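Local structure of 1,3,6,8-tetrahydroxynaphthalene synthase (Streptomyces coelicolor, 1U0M) at residues Ser86-Pro89 with Ala90-Arg94; Gly116-Met119 with Pro120-Ala124; Met130-Asp133 with Ser134-Gln138; Tyr309-Ala313 with Ser314-Leu318. The protein catalyses the iterative condensation of five malonyl-CoA units and the cyclisation of the resulting pentaketide to 1,3,6,8-tetrahydroxynaphthalene, a precursor in melanin biosynthesis. All coordinates share one frame; numbering follows the deposited sequence.

Contact 1. Residues Ser86-Pro89 with Ala90-Arg94; sequences SRVP and AVIQR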
loop_
_atom_site.group_PDB
_atom_site.type_symbol
_atom_site.label_atom_id
_atom_site.label_comp_id
_atom_site.label_asym_id
_atom_site.label_seq_id
_atom_site.Cartn_x
_atom_site.Cartn_y
_atom_site.Cartn_z
ATOM N N SER A 86 -11.888 -1.583 17.258
ATOM C CA SER A 86 -12.416 -0.955 18.466
ATOM C C SER A 86 -11.758 0.375 18.841
ATOM O O SER A 86 -12.238 1.061 19.741
ATOM C CB SER A 86 -12.322 -1.914 19.657
ATOM O OG SER A 86 -11.017 -2.437 19.800
ATOM N N ARG A 87 -10.682 0.763 18.157
ATOM C CA ARG A 87 -10.017 2.018 18.504
ATOM C C ARG A 87 -9.980 3.096 17.413
ATOM O O ARG A 87 -10.139 4.281 17.698
ATOM C CB ARG A 87 -8.580 1.745 18.967
ATOM C CG ARG A 87 -8.445 0.858 20.194
ATOM C CD ARG A 87 -6.977 0.655 20.522
ATOM N NE ARG A 87 -6.753 -0.335 21.568
ATOM C CZ ARG A 87 -6.773 -0.069 22.867
ATOM N NH1 ARG A 87 -7.011 1.169 23.288
ATOM N NH2 ARG A 87 -6.532 -1.039 23.746
ATOM N N VAL A 88 -9.770 2.692 16.166
ATOM C CA VAL A 88 -9.666 3.658 15.081
ATOM C C VAL A 88 -10.839 4.642 14.948
ATOM O O VAL A 88 -10.628 5.851 14.885
ATOM C CB VAL A 88 -9.415 2.933 13.734
ATOM C CG1 VAL A 88 -9.313 3.937 12.607
ATOM C CG2 VAL A 88 -8.122 2.133 13.815
ATOM N N PRO A 89 -12.081 4.138 14.909
ATOM C CA PRO A 89 -13.294 4.962 14.781
ATOM C C PRO A 89 -13.318 6.281 15.574
ATOM O O PRO A 89 -13.481 7.366 14.999
ATOM C CB PRO A 89 -14.391 4.004 15.218
ATOM C CG PRO A 89 -13.910 2.713 14.645
ATOM C CD PRO A 89 -12.442 2.712 15.023
ATOM N N ALA A 90 -13.158 6.186 16.889
ATOM C CA ALA A 90 -13.167 7.372 17.738
ATOM C C ALA A 90 -12.200 8.432 17.247
ATOM O O ALA A 90 -12.559 9.603 17.114
ATOM C CB ALA A 90 -12.823 6.994 19.157
ATOM N N VAL A 91 -10.968 8.023 16.970
ATOM C CA VAL A 91 -9.957 8.969 16.526
ATOM C C VAL A 91 -10.318 9.656 15.222
ATOM O O VAL A 91 -10.131 10.864 15.087
ATOM C CB VAL A 91 -8.582 8.289 16.386
ATOM C CG1 VAL A 91 -7.531 9.318 15.990
ATOM C CG2 VAL A 91 -8.207 7.625 17.705
ATOM N N ILE A 92 -10.824 8.894 14.260
ATOM C CA ILE A 92 -11.214 9.473 12.980
ATOM C C ILE A 92 -12.246 10.565 13.247
ATOM O O ILE A 92 -12.168 11.662 12.696
ATOM C CB ILE A 92 -11.814 8.399 12.039
ATOM C CG1 ILE A 92 -10.687 7.545 11.448
ATOM C CG2 ILE A 92 -12.621 9.059 10.936
ATOM C CD1 ILE A 92 -11.160 6.389 10.597
ATOM N N GLN A 93 -13.204 10.255 14.115
ATOM C CA GLN A 93 -14.254 11.198 14.477
ATOM C C GLN A 93 -13.677 12.565 14.847
ATOM O O GLN A 93 -13.868 13.553 14.135
ATOM C CB GLN A 93 -15.048 10.663 15.663
ATOM C CG GLN A 93 -16.227 11.525 16.005
ATOM C CD GLN A 93 -17.266 11.516 14.902
ATOM O OE1 GLN A 93 -17.974 10.522 14.710
ATOM N NE2 GLN A 93 -17.354 12.617 14.159
ATOM N N ARG A 94 -12.977 12.605 15.975
ATOM C CA ARG A 94 -12.367 13.826 16.472
ATOM C C ARG A 94 -11.564 14.560 15.413
ATOM O O ARG A 94 -11.317 15.757 15.542
ATOM C CB ARG A 94 -11.469 13.498 17.663
ATOM C CG ARG A 94 -12.242 13.110 18.910
ATOM C CD ARG A 94 -11.532 12.021 19.662
ATOM N NE ARG A 94 -10.098 12.269 19.716
ATOM C CZ ARG A 94 -9.221 11.406 20.205
ATOM N NH1 ARG A 94 -9.641 10.242 20.684
ATOM N NH2 ARG A 94 -7.931 11.705 20.207
#
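Val-88 packs its CG1 methyl against the end of Ile-92 one turn further on, 3.7 Å from CD1. The two side chains lie on the buried face of helix 73-99, a helix packed on strand 167-175 in the layered alpha-beta-alpha-beta-alpha thiolase fold, and they meet at a slant. Val-88 turns CG1 away from its own backbone N (chi1 180°), while Ile-92 carries CG1 beside its backbone N and extends from there, which brings CD1 back along the helix. The backbone runs alongside this pair: Ile-92 N donates to Val-88 O at 3.1 Å, and Gln-93 N to Pro-89 O at 3.0 Å. Pro-89 has no N-H to give to the preceding turn, and the helix is kinked there, yet its carbonyl still joins the regular i to i+4 pattern ahead. The apolar strip faces Val-171 and Leu-169 of strand 167-175 and is flanked by Leu-122 and Leu-126 of helix 122-129. On a more exposed part of the helix, Arg-87 forms salt bridges with Glu-83 and Glu-21. Back on the buried face, Ile-92 CG1 lies 3.8 Å from Val-88 O, the stem of the isoleucine resting against the same carbonyl oxygen to which its own backbone N-H is bonded.

Contact 2. Residues Gly116-Met119 with Pro120-Ala124; sequences GFMM and PSLTA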
loop_
_atom_site.group_PDB
_atom_site.type_symbol
_atom_site.label_atom_id
_atom_site.label_comp_id
_atom_site.label_asym_id
_atom_site.label_seq_id
_atom_site.Cartn_x
_atom_site.Cartn_y
_atom_site.Cartn_z
ATOM N N GLY A 116 0.849 -4.815 10.922
ATOM C CA GLY A 116 -0.028 -5.949 10.796
ATOM C C GLY A 116 -0.436 -6.003 9.349
ATOM O O GLY A 116 -0.179 -5.075 8.588
ATOM N N PHE A 117 -1.084 -7.082 8.952
ATOM C CA PHE A 117 -1.491 -7.179 7.580
ATOM C C PHE A 117 -2.864 -7.757 7.374
ATOM O O PHE A 117 -3.186 -8.831 7.872
ATOM C CB PHE A 117 -0.473 -7.989 6.785
ATOM C CG PHE A 117 -0.757 -8.017 5.332
ATOM C CD1 PHE A 117 -1.544 -9.021 4.785
ATOM C CD2 PHE A 117 -0.286 -6.996 4.503
ATOM C CE1 PHE A 117 -1.856 -9.010 3.436
ATOM C CE2 PHE A 117 -0.598 -6.979 3.147
ATOM C CZ PHE A 117 -1.377 -7.980 2.614
ATOM N N MET A 118 -3.682 -7.029 6.634
ATOM C CA MET A 118 -5.008 -7.508 6.330
ATOM C C MET A 118 -5.466 -7.065 4.941
ATOM O O MET A 118 -5.140 -5.968 4.471
ATOM C CB MET A 118 -6.006 -7.089 7.428
ATOM C CG MET A 118 -5.906 -5.660 7.948
ATOM S SD MET A 118 -7.011 -5.316 9.398
ATOM C CE MET A 118 -8.637 -5.660 8.657
ATOM N N MET A 119 -6.168 -7.965 4.261
ATOM C CA MET A 119 -6.710 -7.675 2.950
ATOM C C MET A 119 -8.149 -8.169 2.935
ATOM O O MET A 119 -8.392 -9.357 3.168
ATOM C CB MET A 119 -5.937 -8.388 1.852
ATOM C CG MET A 119 -6.578 -8.186 0.509
ATOM S SD MET A 119 -5.705 -8.972 -0.805
ATOM C CE MET A 119 -4.348 -7.918 -0.847
ATOM N N PRO A 120 -9.116 -7.261 2.689
ATOM C CA PRO A 120 -8.903 -5.826 2.421
ATOM C C PRO A 120 -8.351 -5.111 3.658
ATOM O O PRO A 120 -8.403 -5.640 4.759
ATOM C CB PRO A 120 -10.314 -5.298 2.100
ATOM C CG PRO A 120 -11.162 -6.518 1.938
ATOM C CD PRO A 120 -10.547 -7.539 2.856
ATOM N N SER A 121 -7.850 -3.900 3.478
ATOM C CA SER A 121 -7.348 -3.155 4.619
ATOM C C SER A 121 -8.587 -2.674 5.362
ATOM O O SER A 121 -9.716 -2.954 4.938
ATOM C CB SER A 121 -6.513 -1.971 4.165
ATOM O OG SER A 121 -7.312 -1.040 3.474
ATOM N N LEU A 122 -8.378 -1.964 6.467
ATOM C CA LEU A 122 -9.481 -1.462 7.285
ATOM C C LEU A 122 -10.396 -0.476 6.552
ATOM O O LEU A 122 -11.551 -0.320 6.923
ATOM C CB LEU A 122 -8.943 -0.781 8.553
ATOM C CG LEU A 122 -9.294 -1.358 9.932
ATOM C CD1 LEU A 122 -9.310 -0.208 10.931
ATOM C CD2 LEU A 122 -10.650 -2.041 9.934
ATOM N N THR A 123 -9.881 0.192 5.524
ATOM C CA THR A 123 -10.672 1.163 4.779
ATOM C C THR A 123 -12.066 0.670 4.397
ATOM O O THR A 123 -13.049 1.387 4.569
ATOM C CB THR A 123 -9.970 1.589 3.489
ATOM O OG1 THR A 123 -9.684 0.422 2.706
ATOM C CG2 THR A 123 -8.688 2.365 3.800
ATOM N N ALA A 124 -12.152 -0.548 3.869
ATOM C CA ALA A 124 -13.433 -1.116 3.475
ATOM C C ALA A 124 -14.399 -1.182 4.653
ATOM O O ALA A 124 -15.551 -0.756 4.545
ATOM C CB ALA A 124 -13.231 -2.500 2.907
#
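The methyl end of Met-118 swings across to the start of the following helix, its CE resting 3.9 Å from Pro-120 O and 4.3 Å from the CD2 methyl of Leu-122. CG is set between the backbone N and the carbonyl carbon (chi1 43°), and a bend at chi3 after an extended chi2 carries the methyl to this place. On the next residue CB and CG of Met-119 lie alongside the proline, Met-119 CG 3.8 Å from Pro-120 CA. The peptide bond between the two residues is cis, which draws Met-119 CA and Pro-120 CA to 2.9 Å and turns the chain sharply before helix 122-129. A CA-H...O contact spans the turn, from Ser-121 CA to Met-118 O at 3.6 Å. Further out, Met-118 lies on Tyr-80 and Glu-81 of helix 73-99, and Leu-122 on Lys-85 of the same helix. From the second subunit, Gln-143 gives a hydrogen bond through NE2 to Met-118 O, Phe-239 stacks on Phe-117, and Ala-142 packs on Met-119. Plant chalcone synthases likewise have a methionine before a cis-proline reaching over the dimer interface toward the partner's active-site cavity, and Met-119 is probably its counterpart. No hydrogen bond joins residues 116-119 to 120-124; the polar backbone turns outward instead, the carbonyl of Met-118 and the backbone of Met-119 both bonding to the second subunit, which makes this turn part of the dimer interface.

Contact 3. Residues Met130-Asp133 with Ser134-Gln138; sequences MGFD and STTRQ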
loop_
_atom_site.group_PDB
_atom_site.type_symbol
_atom_site.label_atom_id
_atom_site.label_comp_id
_atom_site.label_asym_id
_atom_site.label_seq_id
_atom_site.Cartn_x
_atom_site.Cartn_y
_atom_site.Cartn_z
ATOM N N MET A 130 -18.374 3.565 9.394
ATOM C CA MET A 130 -18.349 5.001 9.631
ATOM C C MET A 130 -19.339 5.741 8.744
ATOM O O MET A 130 -19.465 6.963 8.822
ATOM C CB MET A 130 -16.948 5.547 9.387
ATOM C CG MET A 130 -16.442 6.445 10.483
ATOM S SD MET A 130 -15.085 5.663 11.311
ATOM C CE MET A 130 -15.937 4.751 12.526
ATOM N N GLY A 131 -20.033 4.999 7.892
ATOM C CA GLY A 131 -20.997 5.621 7.011
ATOM C C GLY A 131 -20.361 6.536 5.985
ATOM O O GLY A 131 -20.971 7.510 5.563
ATOM N N PHE A 132 -19.133 6.236 5.580
ATOM C CA PHE A 132 -18.461 7.054 4.580
ATOM C C PHE A 132 -19.149 6.942 3.218
ATOM O O PHE A 132 -20.044 6.118 3.014
ATOM C CB PHE A 132 -17.001 6.623 4.438
ATOM C CG PHE A 132 -16.075 7.280 5.414
ATOM C CD1 PHE A 132 -15.486 8.507 5.123
ATOM C CD2 PHE A 132 -15.788 6.674 6.630
ATOM C CE1 PHE A 132 -14.628 9.119 6.025
ATOM C CE2 PHE A 132 -14.932 7.276 7.540
ATOM C CZ PHE A 132 -14.350 8.503 7.236
ATOM N N ASP A 133 -18.707 7.783 2.291
ATOM C CA ASP A 133 -19.228 7.806 0.931
ATOM C C ASP A 133 -18.960 6.440 0.295
ATOM O O ASP A 133 -17.818 5.972 0.286
ATOM C CB ASP A 133 -18.500 8.878 0.108
ATOM C CG ASP A 133 -17.961 10.030 0.964
ATOM O OD1 ASP A 133 -17.364 9.768 2.036
ATOM O OD2 ASP A 133 -18.121 11.201 0.544
ATOM N N SER A 134 -19.996 5.809 -0.247
ATOM C CA SER A 134 -19.838 4.503 -0.885
ATOM C C SER A 134 -18.925 4.622 -2.115
ATOM O O SER A 134 -18.680 3.643 -2.818
ATOM C CB SER A 134 -21.210 3.960 -1.292
ATOM O OG SER A 134 -21.183 2.556 -1.451
ATOM N N THR A 135 -18.409 5.830 -2.340
ATOM C CA THR A 135 -17.535 6.131 -3.470
ATOM C C THR A 135 -16.137 6.552 -3.044
ATOM O O THR A 135 -15.283 6.814 -3.889
ATOM C CB THR A 135 -18.123 7.274 -4.337
ATOM O OG1 THR A 135 -18.373 8.425 -3.516
ATOM C CG2 THR A 135 -19.416 6.837 -4.973
ATOM N N THR A 136 -15.908 6.625 -1.735
ATOM C CA THR A 136 -14.608 7.029 -1.196
ATOM C C THR A 136 -13.501 6.128 -1.717
ATOM O O THR A 136 -13.626 4.911 -1.693
ATOM C CB THR A 136 -14.581 6.954 0.342
ATOM O OG1 THR A 136 -15.839 7.386 0.867
ATOM C CG2 THR A 136 -13.475 7.841 0.894
ATOM N N ARG A 137 -12.418 6.733 -2.187
ATOM C CA ARG A 137 -11.304 5.959 -2.706
ATOM C C ARG A 137 -10.464 5.494 -1.534
ATOM O O ARG A 137 -10.259 6.237 -0.576
ATOM C CB ARG A 137 -10.427 6.797 -3.635
ATOM C CG ARG A 137 -11.041 8.081 -4.139
ATOM C CD ARG A 137 -12.267 7.866 -4.995
ATOM N NE ARG A 137 -12.790 9.156 -5.442
ATOM C CZ ARG A 137 -12.105 10.007 -6.203
ATOM N NH1 ARG A 137 -10.878 9.697 -6.605
ATOM N NH2 ARG A 137 -12.636 11.172 -6.549
ATOM N N GLN A 138 -9.984 4.258 -1.612
ATOM C CA GLN A 138 -9.149 3.696 -0.560
ATOM C C GLN A 138 -7.696 3.681 -1.035
ATOM O O GLN A 138 -7.406 3.288 -2.164
ATOM C CB GLN A 138 -9.603 2.268 -0.247
ATOM C CG GLN A 138 -11.086 2.146 0.024
ATOM C CD GLN A 138 -11.620 0.782 -0.332
ATOM O OE1 GLN A 138 -11.449 -0.182 0.410
ATOM N NE2 GLN A 138 -12.261 0.689 -1.493
#
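The carbonyl oxygen of Asp-133 is gripped twice by Thr-136, by the backbone N-H and by the side-chain hydroxyl. Thr-136 N approaches Asp-133 O at 2.9 Å from above the carbonyl plane, on a nearly straight path (171°), and closes a type I beta turn from Asp-133 to Thr-136. Thr-136 OG1 comes instead within that plane, on a lone pair, at a short 2.5 Å from Asp-133 O. The hydroxyl stands beside its own backbone N (chi1 -38°), which lets both donors of one residue converge on one acceptor. The Asp-133 side chain crosses that of Thr-136 at about a right angle, leaving Asp-133 OD1 3.1 Å from Thr-136 OG1, and the CB of Phe-132 lies 3.8 Å from the same hydroxyl. A valine at Thr-136 would probably keep the backbone bond of the turn but leave the carbonyl of Asp-133 without its second, in-plane donor. Gly-131, with positive phi, takes the chain out of helix 122-129 just before this turn. The Phe-132 side chain then packs on Ile-92 of helix 73-99 and on Ile-127, while Thr-136 rests on Ile-109. Ser-134 makes backbone hydrogen bonds to the second subunit, and beyond the turn Arg-137 starts strand 137-141, an outermost strand of the sheet within this chain, pairing through its backbone with Asp-107, just before strand 108-112, and Ile-109 within it.

Contact 4. Residues Tyr309-Ala313 with Ser314-Leu318; sequences YGNIA and SAVVL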
loop_
_atom_site.group_PDB
_atom_site.type_symbol
_atom_site.label_atom_id
_atom_site.label_comp_id
_atom_site.label_asym_id
_atom_site.label_seq_id
_atom_site.Cartn_x
_atom_site.Cartn_y
_atom_site.Cartn_z
ATOM N N TYR A 309 5.454 8.708 24.013
ATOM C CA TYR A 309 4.810 7.593 23.332
ATOM C C TYR A 309 5.808 6.593 22.770
ATOM O O TYR A 309 5.489 5.420 22.574
ATOM C CB TYR A 309 3.928 8.131 22.192
ATOM C CG TYR A 309 2.759 8.989 22.644
ATOM C CD1 TYR A 309 2.120 9.857 21.755
ATOM C CD2 TYR A 309 2.276 8.918 23.951
ATOM C CE1 TYR A 309 1.026 10.631 22.158
ATOM C CE2 TYR A 309 1.188 9.681 24.366
ATOM C CZ TYR A 309 0.567 10.534 23.467
ATOM O OH TYR A 309 -0.514 11.281 23.876
ATOM N N GLY A 310 7.021 7.060 22.519
ATOM C CA GLY A 310 8.030 6.196 21.946
ATOM C C GLY A 310 7.890 6.347 20.452
ATOM O O GLY A 310 7.234 7.273 19.977
ATOM N N ASN A 311 8.498 5.449 19.695
ATOM C CA ASN A 311 8.388 5.532 18.255
ATOM C C ASN A 311 7.123 4.809 17.825
ATOM O O ASN A 311 7.055 3.576 17.854
ATOM C CB ASN A 311 9.588 4.888 17.584
ATOM C CG ASN A 311 9.658 5.218 16.127
ATOM O OD1 ASN A 311 8.621 5.330 15.453
ATOM N ND2 ASN A 311 10.877 5.376 15.613
ATOM N N ILE A 312 6.122 5.584 17.424
ATOM C CA ILE A 312 4.861 5.022 16.997
ATOM C C ILE A 312 4.744 5.061 15.475
ATOM O O ILE A 312 3.669 5.311 14.921
ATOM C CB ILE A 312 3.693 5.767 17.654
ATOM C CG1 ILE A 312 3.725 7.253 17.292
ATOM C CG2 ILE A 312 3.817 5.666 19.147
ATOM C CD1 ILE A 312 2.562 8.018 17.841
ATOM N N ALA A 313 5.873 4.802 14.817
ATOM C CA ALA A 313 5.972 4.763 13.366
ATOM C C ALA A 313 5.305 5.916 12.631
ATOM O O ALA A 313 5.471 7.076 12.994
ATOM C CB ALA A 313 5.427 3.440 12.845
ATOM N N SER A 314 4.540 5.571 11.599
ATOM C CA SER A 314 3.853 6.534 10.752
ATOM C C SER A 314 3.067 7.598 11.508
ATOM O O SER A 314 2.858 8.695 10.996
ATOM C CB SER A 314 2.921 5.800 9.776
ATOM O OG SER A 314 1.853 5.138 10.446
ATOM N N ALA A 315 2.656 7.291 12.733
ATOM C CA ALA A 315 1.865 8.230 13.512
ATOM C C ALA A 315 2.654 9.346 14.195
ATOM O O ALA A 315 2.054 10.283 14.712
ATOM C CB ALA A 315 1.047 7.472 14.544
ATOM N N VAL A 316 3.984 9.268 14.202
ATOM C CA VAL A 316 4.780 10.306 14.857
ATOM C C VAL A 316 4.555 11.717 14.303
ATOM O O VAL A 316 4.218 12.626 15.066
ATOM C CB VAL A 316 6.294 10.002 14.796
ATOM C CG1 VAL A 316 7.079 11.197 15.314
ATOM C CG2 VAL A 316 6.619 8.775 15.641
ATOM N N VAL A 317 4.743 11.912 12.996
ATOM C CA VAL A 317 4.550 13.242 12.413
ATOM C C VAL A 317 3.237 13.844 12.863
ATOM O O VAL A 317 3.194 14.977 13.334
ATOM C CB VAL A 317 4.537 13.241 10.860
ATOM C CG1 VAL A 317 5.937 13.205 10.325
ATOM C CG2 VAL A 317 3.736 12.077 10.347
ATOM N N LEU A 318 2.172 13.066 12.716
ATOM C CA LEU A 318 0.834 13.499 13.074
ATOM C C LEU A 318 0.694 13.924 14.528
ATOM O O LEU A 318 0.026 14.916 14.828
ATOM C CB LEU A 318 -0.170 12.390 12.752
ATOM C CG LEU A 318 -0.693 12.345 11.310
ATOM C CD1 LEU A 318 0.459 12.454 10.327
ATOM C CD2 LEU A 318 -1.481 11.060 11.085
#
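Two backbone hydrogen bonds lead the chain from Ile-312 and Ala-313 into helix 315-326. Ala-315 N donates to Ile-312 O at 3.1 Å, rather bent at 146°, and closes a type II' beta turn in which Ala-313 takes positive phi; Val-316 N reaches Ala-313 O at 2.9 Å and is nearly straight. A third bond involves a side chain: Asn-311 OD1 accepts from Ala-313 N at 2.9 Å, within the plane of its carbonyl, making an Asx turn that leads directly into the beta turn. With CG opposite its backbone N (chi1 -167°), Asn-311 lays the amide along the chain ahead. The apolar contacts gather around Ile-312. Its CD1 touches Ala-315 CB at 3.7 Å, and its CG1 meets the CG2 methyl of Val-316 at the same separation, the two side chains crossing at a slant. That CG2 also lies 4.0 Å from Asn-311 OD1. Around this buried site, Asn-311 touches Cys-146, the active-site cysteine by similarity, and His-278, consistent with the Cys-His-Asn triad of chalcone synthases; Ser-314 OG bonds to Glu-174. With a leucine in place of Asn-311, the N-H of Ala-313 would probably lose this acceptor, and the amide beside Cys-146 and His-278 would go with it. The bond from a backbone N-H to the amide oxygen is consistent with the modelled orientation of the Asn-311 amide, and would tend to keep the group from turning beside those two residues.

The four contacts follow one another along the chain; each is local, and none nests within or crosses another. Contact 1 lies within helix 73-99. Contact 2 closes the turn from the loop after strand 108-112 into helix 122-129, and contact 3 closes the next turn, from that helix into strand 137-141. These three meet: Val-88 packs on Leu-122, Pro-89 and Ile-92 on Met-130, and Thr-123 probably bonds to Gln-138, tying two helices and strand 137-141 together. Contacts 2 and 3 also face the second subunit. Contact 4, in the C-terminal family region, opens helix 315-326 near the chain's centre and touches none of the others, its centre about 17 Å from that of contact 1.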